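Local coordinates for protein fructose-bisphosphate aldolase (Plasmodium falciparum, PDB 4TR9) that belongs to the class I fructose-bisphosphate aldolase family and folds as a TIM barrel, four chains of which make up the assembly, at residues 23-26 / 27-31; 137-140 / 141-145; 335-338 / 339-342. All coordinates share one frame; numbering follows the deposited sequence.

Interaction 1 (23-26 / 27-31); sequences ATTA and QKLVQ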
loop_
_atom_site.group_PDB
_atom_site.type_symbol
_atom_site.label_atom_id
_atom_site.label_comp_id
_atom_site.label_asym_id
_atom_site.label_seq_id
_atom_site.Cartn_x
_atom_site.Cartn_y
_atom_site.Cartn_z
ATOM N N ALA A 23 -27.021 -6.354 -8.688
ATOM C CA ALA A 23 -26.791 -7.776 -8.461
ATOM C C ALA A 23 -27.616 -8.624 -9.423
ATOM O O ALA A 23 -27.170 -9.679 -9.876
ATOM C CB ALA A 23 -27.114 -8.142 -7.022
ATOM N N THR A 24 -28.822 -8.155 -9.730
ATOM C CA THR A 24 -29.709 -8.855 -10.652
ATOM C C THR A 24 -29.154 -8.836 -12.071
ATOM O O THR A 24 -29.091 -9.871 -12.736
ATOM C CB THR A 24 -31.124 -8.240 -10.653
ATOM O OG1 THR A 24 -31.718 -8.395 -9.358
ATOM C CG2 THR A 24 -32.003 -8.921 -11.691
ATOM N N THR A 25 -28.751 -7.653 -12.524
ATOM C CA THR A 25 -28.218 -7.476 -13.871
ATOM C C THR A 25 -26.920 -8.256 -14.069
ATOM O O THR A 25 -26.700 -8.854 -15.122
ATOM C CB THR A 25 -27.967 -5.988 -14.180
ATOM O OG1 THR A 25 -29.180 -5.248 -13.994
ATOM C CG2 THR A 25 -27.483 -5.806 -15.611
ATOM N N ALA A 26 -26.070 -8.249 -13.047
ATOM C CA ALA A 26 -24.782 -8.933 -13.111
ATOM C C ALA A 26 -24.947 -10.442 -13.277
ATOM O O ALA A 26 -24.261 -11.061 -14.089
ATOM C CB ALA A 26 -23.963 -8.629 -11.866
ATOM N N GLN A 27 -25.857 -11.026 -12.506
ATOM C CA GLN A 27 -26.109 -12.462 -12.573
ATOM C C GLN A 27 -26.827 -12.832 -13.867
ATOM O O GLN A 27 -26.619 -13.912 -14.419
ATOM C CB GLN A 27 -26.928 -12.918 -11.361
ATOM C CG GLN A 27 -27.240 -14.408 -11.336
ATOM C CD GLN A 27 -25.997 -15.269 -11.198
ATOM O OE1 GLN A 27 -24.988 -14.840 -10.636
ATOM N NE2 GLN A 27 -26.064 -16.491 -11.714
ATOM N N LYS A 28 -27.664 -11.919 -14.350
ATOM C CA LYS A 28 -28.446 -12.150 -15.560
ATOM C C LYS A 28 -27.567 -12.115 -16.809
ATOM O O LYS A 28 -27.839 -12.810 -17.789
ATOM C CB LYS A 28 -29.567 -11.114 -15.660
ATOM C CG LYS A 28 -30.557 -11.345 -16.789
ATOM C CD LYS A 28 -31.849 -10.578 -16.536
ATOM C CE LYS A 28 -31.571 -9.128 -16.160
ATOM N NZ LYS A 28 -32.811 -8.394 -15.782
ATOM N N LEU A 29 -26.510 -11.310 -16.766
ATOM C CA LEU A 29 -25.566 -11.225 -17.876
ATOM C C LEU A 29 -24.746 -12.505 -18.005
ATOM O O LEU A 29 -24.270 -12.842 -19.089
ATOM C CB LEU A 29 -24.635 -10.024 -17.702
ATOM C CG LEU A 29 -25.229 -8.649 -18.005
ATOM C CD1 LEU A 29 -24.230 -7.550 -17.675
ATOM C CD2 LEU A 29 -25.658 -8.567 -19.460
ATOM N N VAL A 30 -24.579 -13.214 -16.893
ATOM C CA VAL A 30 -23.852 -14.476 -16.896
ATOM C C VAL A 30 -24.804 -15.646 -16.666
ATOM O O VAL A 30 -24.436 -16.652 -16.056
ATOM C CB VAL A 30 -22.737 -14.492 -15.829
ATOM C CG1 VAL A 30 -21.628 -13.522 -16.209
ATOM C CG2 VAL A 30 -23.300 -14.157 -14.456
ATOM N N GLN A 31 -26.030 -15.503 -17.163
ATOM C CA GLN A 31 -27.042 -16.551 -17.053
ATOM C C GLN A 31 -26.560 -17.822 -17.746
ATOM O O GLN A 31 -25.749 -17.760 -18.670
ATOM C CB GLN A 31 -28.370 -16.076 -17.651
ATOM C CG GLN A 31 -29.583 -16.901 -17.236
ATOM C CD GLN A 31 -30.891 -16.321 -17.747
ATOM O OE1 GLN A 31 -30.901 -15.400 -18.566
ATOM N NE2 GLN A 31 -32.005 -16.856 -17.261
#

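Interaction 2 (137-140 / 141-145); sequences AERC and KEYYK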
loop_
_atom_site.group_PDB
_atom_site.type_symbol
_atom_site.label_atom_id
_atom_site.label_comp_id
_atom_site.label_asym_id
_atom_site.label_seq_id
_atom_site.Cartn_x
_atom_site.Cartn_y
_atom_site.Cartn_z
ATOM N N ALA A 137 -19.778 10.224 -14.548
ATOM C CA ALA A 137 -21.047 10.124 -13.832
ATOM C C ALA A 137 -22.187 10.747 -14.633
ATOM O O ALA A 137 -23.322 10.273 -14.587
ATOM C CB ALA A 137 -20.937 10.784 -12.466
ATOM N N GLU A 138 -21.874 11.809 -15.367
ATOM C CA GLU A 138 -22.867 12.488 -16.190
ATOM C C GLU A 138 -23.246 11.636 -17.398
ATOM O O GLU A 138 -24.408 11.602 -17.803
ATOM C CB GLU A 138 -22.348 13.854 -16.646
ATOM C CG GLU A 138 -22.379 14.930 -15.567
ATOM C CD GLU A 138 -21.408 14.662 -14.432
ATOM O OE1 GLU A 138 -20.353 14.043 -14.681
ATOM O OE2 GLU A 138 -21.703 15.067 -13.287
ATOM N N ARG A 139 -22.262 10.947 -17.965
ATOM C CA ARG A 139 -22.504 10.088 -19.118
ATOM C C ARG A 139 -23.264 8.829 -18.715
ATOM O O ARG A 139 -24.076 8.316 -19.483
ATOM C CB ARG A 139 -21.187 9.713 -19.801
ATOM C CG ARG A 139 -20.429 10.900 -20.370
ATOM C CD ARG A 139 -19.337 10.455 -21.330
ATOM N NE ARG A 139 -18.402 9.522 -20.710
ATOM C CZ ARG A 139 -17.334 9.889 -20.011
ATOM N NH1 ARG A 139 -16.535 8.971 -19.485
ATOM N NH2 ARG A 139 -17.064 11.176 -19.835
ATOM N N CYS A 140 -22.998 8.336 -17.508
ATOM C CA CYS A 140 -23.694 7.162 -16.994
ATOM C C CYS A 140 -25.193 7.418 -16.884
ATOM O O CYS A 140 -26.004 6.563 -17.246
ATOM C CB CYS A 140 -23.130 6.751 -15.631
ATOM S SG CYS A 140 -21.484 6.003 -15.683
ATOM N N LYS A 141 -25.556 8.595 -16.383
ATOM C CA LYS A 141 -26.960 8.977 -16.270
ATOM C C LYS A 141 -27.600 9.076 -17.649
ATOM O O LYS A 141 -28.774 8.750 -17.826
ATOM C CB LYS A 141 -27.098 10.305 -15.524
ATOM C CG LYS A 141 -26.605 10.263 -14.088
ATOM C CD LYS A 141 -26.814 11.597 -13.392
ATOM C CE LYS A 141 -26.320 11.551 -11.955
ATOM N NZ LYS A 141 -26.529 12.847 -11.253
ATOM N N GLU A 142 -26.815 9.526 -18.621
ATOM C CA GLU A 142 -27.271 9.634 -20.001
ATOM C C GLU A 142 -27.461 8.257 -20.627
ATOM O O GLU A 142 -28.455 8.004 -21.307
ATOM C CB GLU A 142 -26.278 10.454 -20.826
ATOM C CG GLU A 142 -26.591 10.511 -22.312
ATOM C CD GLU A 142 -25.477 11.154 -23.115
ATOM O OE1 GLU A 142 -24.445 11.521 -22.514
ATOM O OE2 GLU A 142 -25.632 11.292 -24.347
ATOM N N TYR A 143 -26.501 7.369 -20.388
ATOM C CA TYR A 143 -26.526 6.030 -20.964
ATOM C C TYR A 143 -27.656 5.181 -20.388
ATOM O O TYR A 143 -28.281 4.397 -21.106
ATOM C CB TYR A 143 -25.182 5.333 -20.743
ATOM C CG TYR A 143 -24.025 5.985 -21.470
ATOM C CD1 TYR A 143 -24.231 6.719 -22.629
ATOM C CD2 TYR A 143 -22.726 5.867 -20.991
ATOM C CE1 TYR A 143 -23.177 7.316 -23.296
ATOM C CE2 TYR A 143 -21.665 6.461 -21.651
ATOM C CZ TYR A 143 -21.896 7.184 -22.802
ATOM O OH TYR A 143 -20.844 7.776 -23.461
ATOM N N TYR A 144 -27.915 5.340 -19.094
ATOM C CA TYR A 144 -28.976 4.590 -18.426
ATOM C C TYR A 144 -30.339 4.922 -19.016
ATOM O O TYR A 144 -31.146 4.031 -19.282
ATOM C CB TYR A 144 -28.976 4.875 -16.922
ATOM C CG TYR A 144 -29.969 4.041 -16.141
ATOM C CD1 TYR A 144 -29.617 2.791 -15.650
ATOM C CD2 TYR A 144 -31.255 4.505 -15.895
ATOM C CE1 TYR A 144 -30.520 2.024 -14.937
ATOM C CE2 TYR A 144 -32.165 3.745 -15.184
ATOM C CZ TYR A 144 -31.792 2.506 -14.707
ATOM O OH TYR A 144 -32.691 1.744 -13.998
ATOM N N LYS A 145 -30.590 6.212 -19.220
ATOM C CA LYS A 145 -31.862 6.666 -19.761
ATOM C C LYS A 145 -31.985 6.271 -21.229
ATOM O O LYS A 145 -33.086 6.192 -21.773
ATOM C CB LYS A 145 -32.005 8.182 -19.599
ATOM C CG LYS A 145 -33.445 8.666 -19.532
ATOM C CD LYS A 145 -33.517 10.165 -19.283
ATOM C CE LYS A 145 -33.083 10.952 -20.507
ATOM N NZ LYS A 145 -34.000 10.731 -21.660
#

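Interaction 3 (335-338 / 339-342); sequences LQRA and EANS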
loop_
_atom_site.group_PDB
_atom_site.type_symbol
_atom_site.label_atom_id
_atom_site.label_comp_id
_atom_site.label_asym_id
_atom_site.label_seq_id
_atom_site.Cartn_x
_atom_site.Cartn_y
_atom_site.Cartn_z
ATOM N N LEU A 335 -25.028 -17.033 -35.388
ATOM C CA LEU A 335 -25.749 -17.923 -34.484
ATOM C C LEU A 335 -24.965 -19.191 -34.166
ATOM O O LEU A 335 -24.990 -19.671 -33.033
ATOM C CB LEU A 335 -27.110 -18.291 -35.075
ATOM C CG LEU A 335 -28.180 -17.201 -35.010
ATOM C CD1 LEU A 335 -29.465 -17.665 -35.678
ATOM C CD2 LEU A 335 -28.439 -16.800 -33.566
ATOM N N GLN A 336 -24.272 -19.735 -35.162
ATOM C CA GLN A 336 -23.516 -20.965 -34.957
ATOM C C GLN A 336 -22.273 -20.706 -34.110
ATOM O O GLN A 336 -21.798 -21.599 -33.410
ATOM C CB GLN A 336 -23.124 -21.600 -36.296
ATOM C CG GLN A 336 -22.069 -20.840 -37.079
ATOM C CD GLN A 336 -21.546 -21.628 -38.263
ATOM O OE1 GLN A 336 -21.978 -22.752 -38.514
ATOM N NE2 GLN A 336 -20.608 -21.041 -38.998
ATOM N N ARG A 337 -21.752 -19.485 -34.169
ATOM C CA ARG A 337 -20.620 -19.108 -33.330
ATOM C C ARG A 337 -21.094 -18.822 -31.912
ATOM O O ARG A 337 -20.414 -19.153 -30.940
ATOM C CB ARG A 337 -19.888 -17.891 -33.901
ATOM C CG ARG A 337 -19.206 -18.133 -35.240
ATOM C CD ARG A 337 -18.390 -19.415 -35.229
ATOM N NE ARG A 337 -17.441 -19.461 -34.121
ATOM C CZ ARG A 337 -16.702 -20.523 -33.817
ATOM N NH1 ARG A 337 -15.867 -20.479 -32.789
ATOM N NH2 ARG A 337 -16.801 -21.631 -34.538
ATOM N N ALA A 338 -22.266 -18.205 -31.803
ATOM C CA ALA A 338 -22.867 -17.922 -30.506
ATOM C C ALA A 338 -23.220 -19.218 -29.787
ATOM O O ALA A 338 -23.038 -19.336 -28.576
ATOM C CB ALA A 338 -24.101 -17.052 -30.671
ATOM N N GLU A 339 -23.725 -20.188 -30.543
ATOM C CA GLU A 339 -24.077 -21.491 -29.989
ATOM C C GLU A 339 -22.824 -22.267 -29.603
ATOM O O GLU A 339 -22.824 -23.021 -28.629
ATOM C CB GLU A 339 -24.907 -22.295 -30.991
ATOM C CG GLU A 339 -25.419 -23.624 -30.454
ATOM C CD GLU A 339 -26.219 -24.401 -31.481
ATOM O OE1 GLU A 339 -26.108 -24.090 -32.687
ATOM O OE2 GLU A 339 -26.963 -25.322 -31.083
ATOM N N ALA A 340 -21.758 -22.075 -30.373
ATOM C CA ALA A 340 -20.488 -22.748 -30.124
ATOM C C ALA A 340 -19.912 -22.345 -28.772
ATOM O O ALA A 340 -19.487 -23.194 -27.986
ATOM C CB ALA A 340 -19.498 -22.440 -31.234
ATOM N N ASN A 341 -19.902 -21.044 -28.507
ATOM C CA ASN A 341 -19.397 -20.528 -27.243
ATOM C C ASN A 341 -20.384 -20.761 -26.104
ATOM O O ASN A 341 -19.999 -20.789 -24.936
ATOM C CB ASN A 341 -19.074 -19.040 -27.369
ATOM C CG ASN A 341 -17.903 -18.776 -28.295
ATOM O OD1 ASN A 341 -16.859 -19.420 -28.192
ATOM N ND2 ASN A 341 -18.074 -17.834 -29.214
ATOM N N SER A 342 -21.656 -20.929 -26.448
ATOM C CA SER A 342 -22.677 -21.241 -25.454
ATOM C C SER A 342 -22.473 -22.649 -24.907
ATOM O O SER A 342 -22.540 -22.873 -23.699
ATOM C CB SER A 342 -24.077 -21.110 -26.053
ATOM O OG SER A 342 -25.071 -21.415 -25.089
HETATM O O HOH W 1 -15.712 -18.502 -31.254
#

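Interaction 1 (23-26 / 27-31)
L29 lays its branched end over the carbonyl oxygen of T25, one helical turn earlier: L29 CG lies 3.2 Å from T25 O, and L29 CD1 reaches the methyl T25 CG2 at 4.2 Å. The first torsion explains the approach. With CG opposite the carbonyl carbon (chi1 -76°), the leucine folds back toward the start of helix 16-29. T25 O also accepts the L29 backbone N-H at 3.0 Å, so one oxygen takes a hydrogen bond while carbon packs beside it.

K28 does much the same on the solvent side. Its CB sits 3.2 Å from T24 O, and the K28 N-H bonds to that same oxygen. The chain leaves with CG opposite the backbone N, then bends at chi3 (49°), which brings NZ back to within 4.2 Å of the T24 methyl CG2. Q27 N bonds A23 O at 3.2 Å. Further on, V30 places CG2 3.3 Å from A26 O, a methyl lying against a carbonyl oxygen, and the turn tightens through weak bonds from V30 N to Q27 O and from Q31 N to K28 O.

The threonine hydroxyls are bonded one turn back, T24 OG1 to E20 O and T25 OG1 to E21 O. L29 meets I109 and L235, and V30 meets A303, T305 and L235; as I109, L235 and A303 each begin a strand, this stretch closes the N-terminal end of the barrel. Q27 and K28 are exposed but still touch that end, K28 at I109 and Q27 at P273.

Chemically, then, L29 and V30 give this stretch its apolar branches against the barrel, while T24 O and T25 O each take a main-chain N-H with side-chain carbon of K28 or L29 lying against them.

Interaction 2 (137-140 / 141-145)
Y143 sets one face of its ring against the backbone oxygen of R139, which stands 3.0 Å above the ring plane and toward its rim. The contact continues along the arginine: R139 CB is 3.8 Å from Y143 CE2, and R139 CD is 3.7 Å from Y143 OH. The two side chains run side by side and point the same way. The hydroxyl comes to the edge of the guanidinium, near its plane, while ring and guanidinium are turned 58° apart, so they are not stacked. Both residues start with CG opposite the carbonyl carbon (chi1 -63° and -65°), which directs them back along the helix together.

K141 lays its CG against a carbonyl oxygen, 3.3 Å from A137 O, and extends away from there.

Backbone hydrogen bonds tie the turn. Y143 N donates to R139 O at 2.8 Å, Y144 N to C140 O at 2.9 Å, and E142 N to E138 O; K141 N to A137 O is weak. R139 O is thus held by an N-H while the ring covers it.

Polar ends find partners farther off. R139 NH1 bonds G132 O and NH2 bonds D134 O, which holds the guanidinium over the start of its own helix. Y144 OH bonds E21 OE2, and the Y144 ring makes cation-pi contacts with R149 and R189.

Y143 packs on helix 86-89, and A137 and C140 on helix 168-187. Helix 136-146 lies between the adjacent parallel strands 109-113 and 150-157, the beta-alpha-beta crossover from which a TIM barrel is built.

Interaction 3 (335-338 / 339-342)
A340 places its methyl over the flat of the R337 guanidinium, with A340 CB 4.2 Å above the plane and over its centre. The arginine gets there by curling: bends at chi2 (-48°) and chi3 (-53°) turn one face of the guanidinium to that methyl. On the backbone side A340 CB is also close to Q336 O, at 3.3 Å.

A water forms the polar link. It accepts hydrogen bonds from R337 NH1 at 2.5 Å and from N341 ND2 at 3.2 Å, and it sits at the edge of the guanidinium, in its plane. The first distance is short enough that the water's exact place should be read with caution. Two side chains one turn apart are thus bridged without touching through their polar ends. N341 OD1 is hydrogen-bonded to S288 OG, so both ends of the amide have a partner, consistent with the modelled orientation, while R337 NH2 makes a weak, long ion pair with E285 OE1.

These residues stand where helix 327-346 meets the barrel wall of the TIM fold: N341 touches F306 and Y308 of strand 303-308, and both R337 and N341 touch L312 of helix 310-320, which follows that strand.

Backbone hydrogen bonds run in the alpha-helical pattern. E339 N to L335 O is 2.8 Å, and N341 N to R337 O is 3.1 Å and the straightest of the set at 162°. A340 N bonds Q336 O. S342 N gives its bond to A338 O at 3.0 Å.

On the exposed side E339 extends fully, its CB packed 3.3 Å from L335 O. The buried S342 turns its hydroxyl opposite the backbone N, where OG bonds G33 O, just ahead of strand 35-39, and the side chains of E339 and S342 both touch F78.

Overall arrangement
Interactions 1, 2 and 3 follow one another along the chain, each within a single helix: 16-29, 136-146 and 327-346. Interaction 1 is the central one, on the helix across the N-terminal end of the barrel, and its centre is about 20 Å from that of either other contact. Interactions 2 and 3 belong to outer helices, with centres about 32 Å apart. None touches another, but interactions 2 and 3 each have a polar tie to the N-terminal part of the chain, within helix 16-29 or just after it, and their nearest atoms come to about 7 Å from interaction 1. The early helix region is thereby joined to two well-separated parts of the barrel's helical coat.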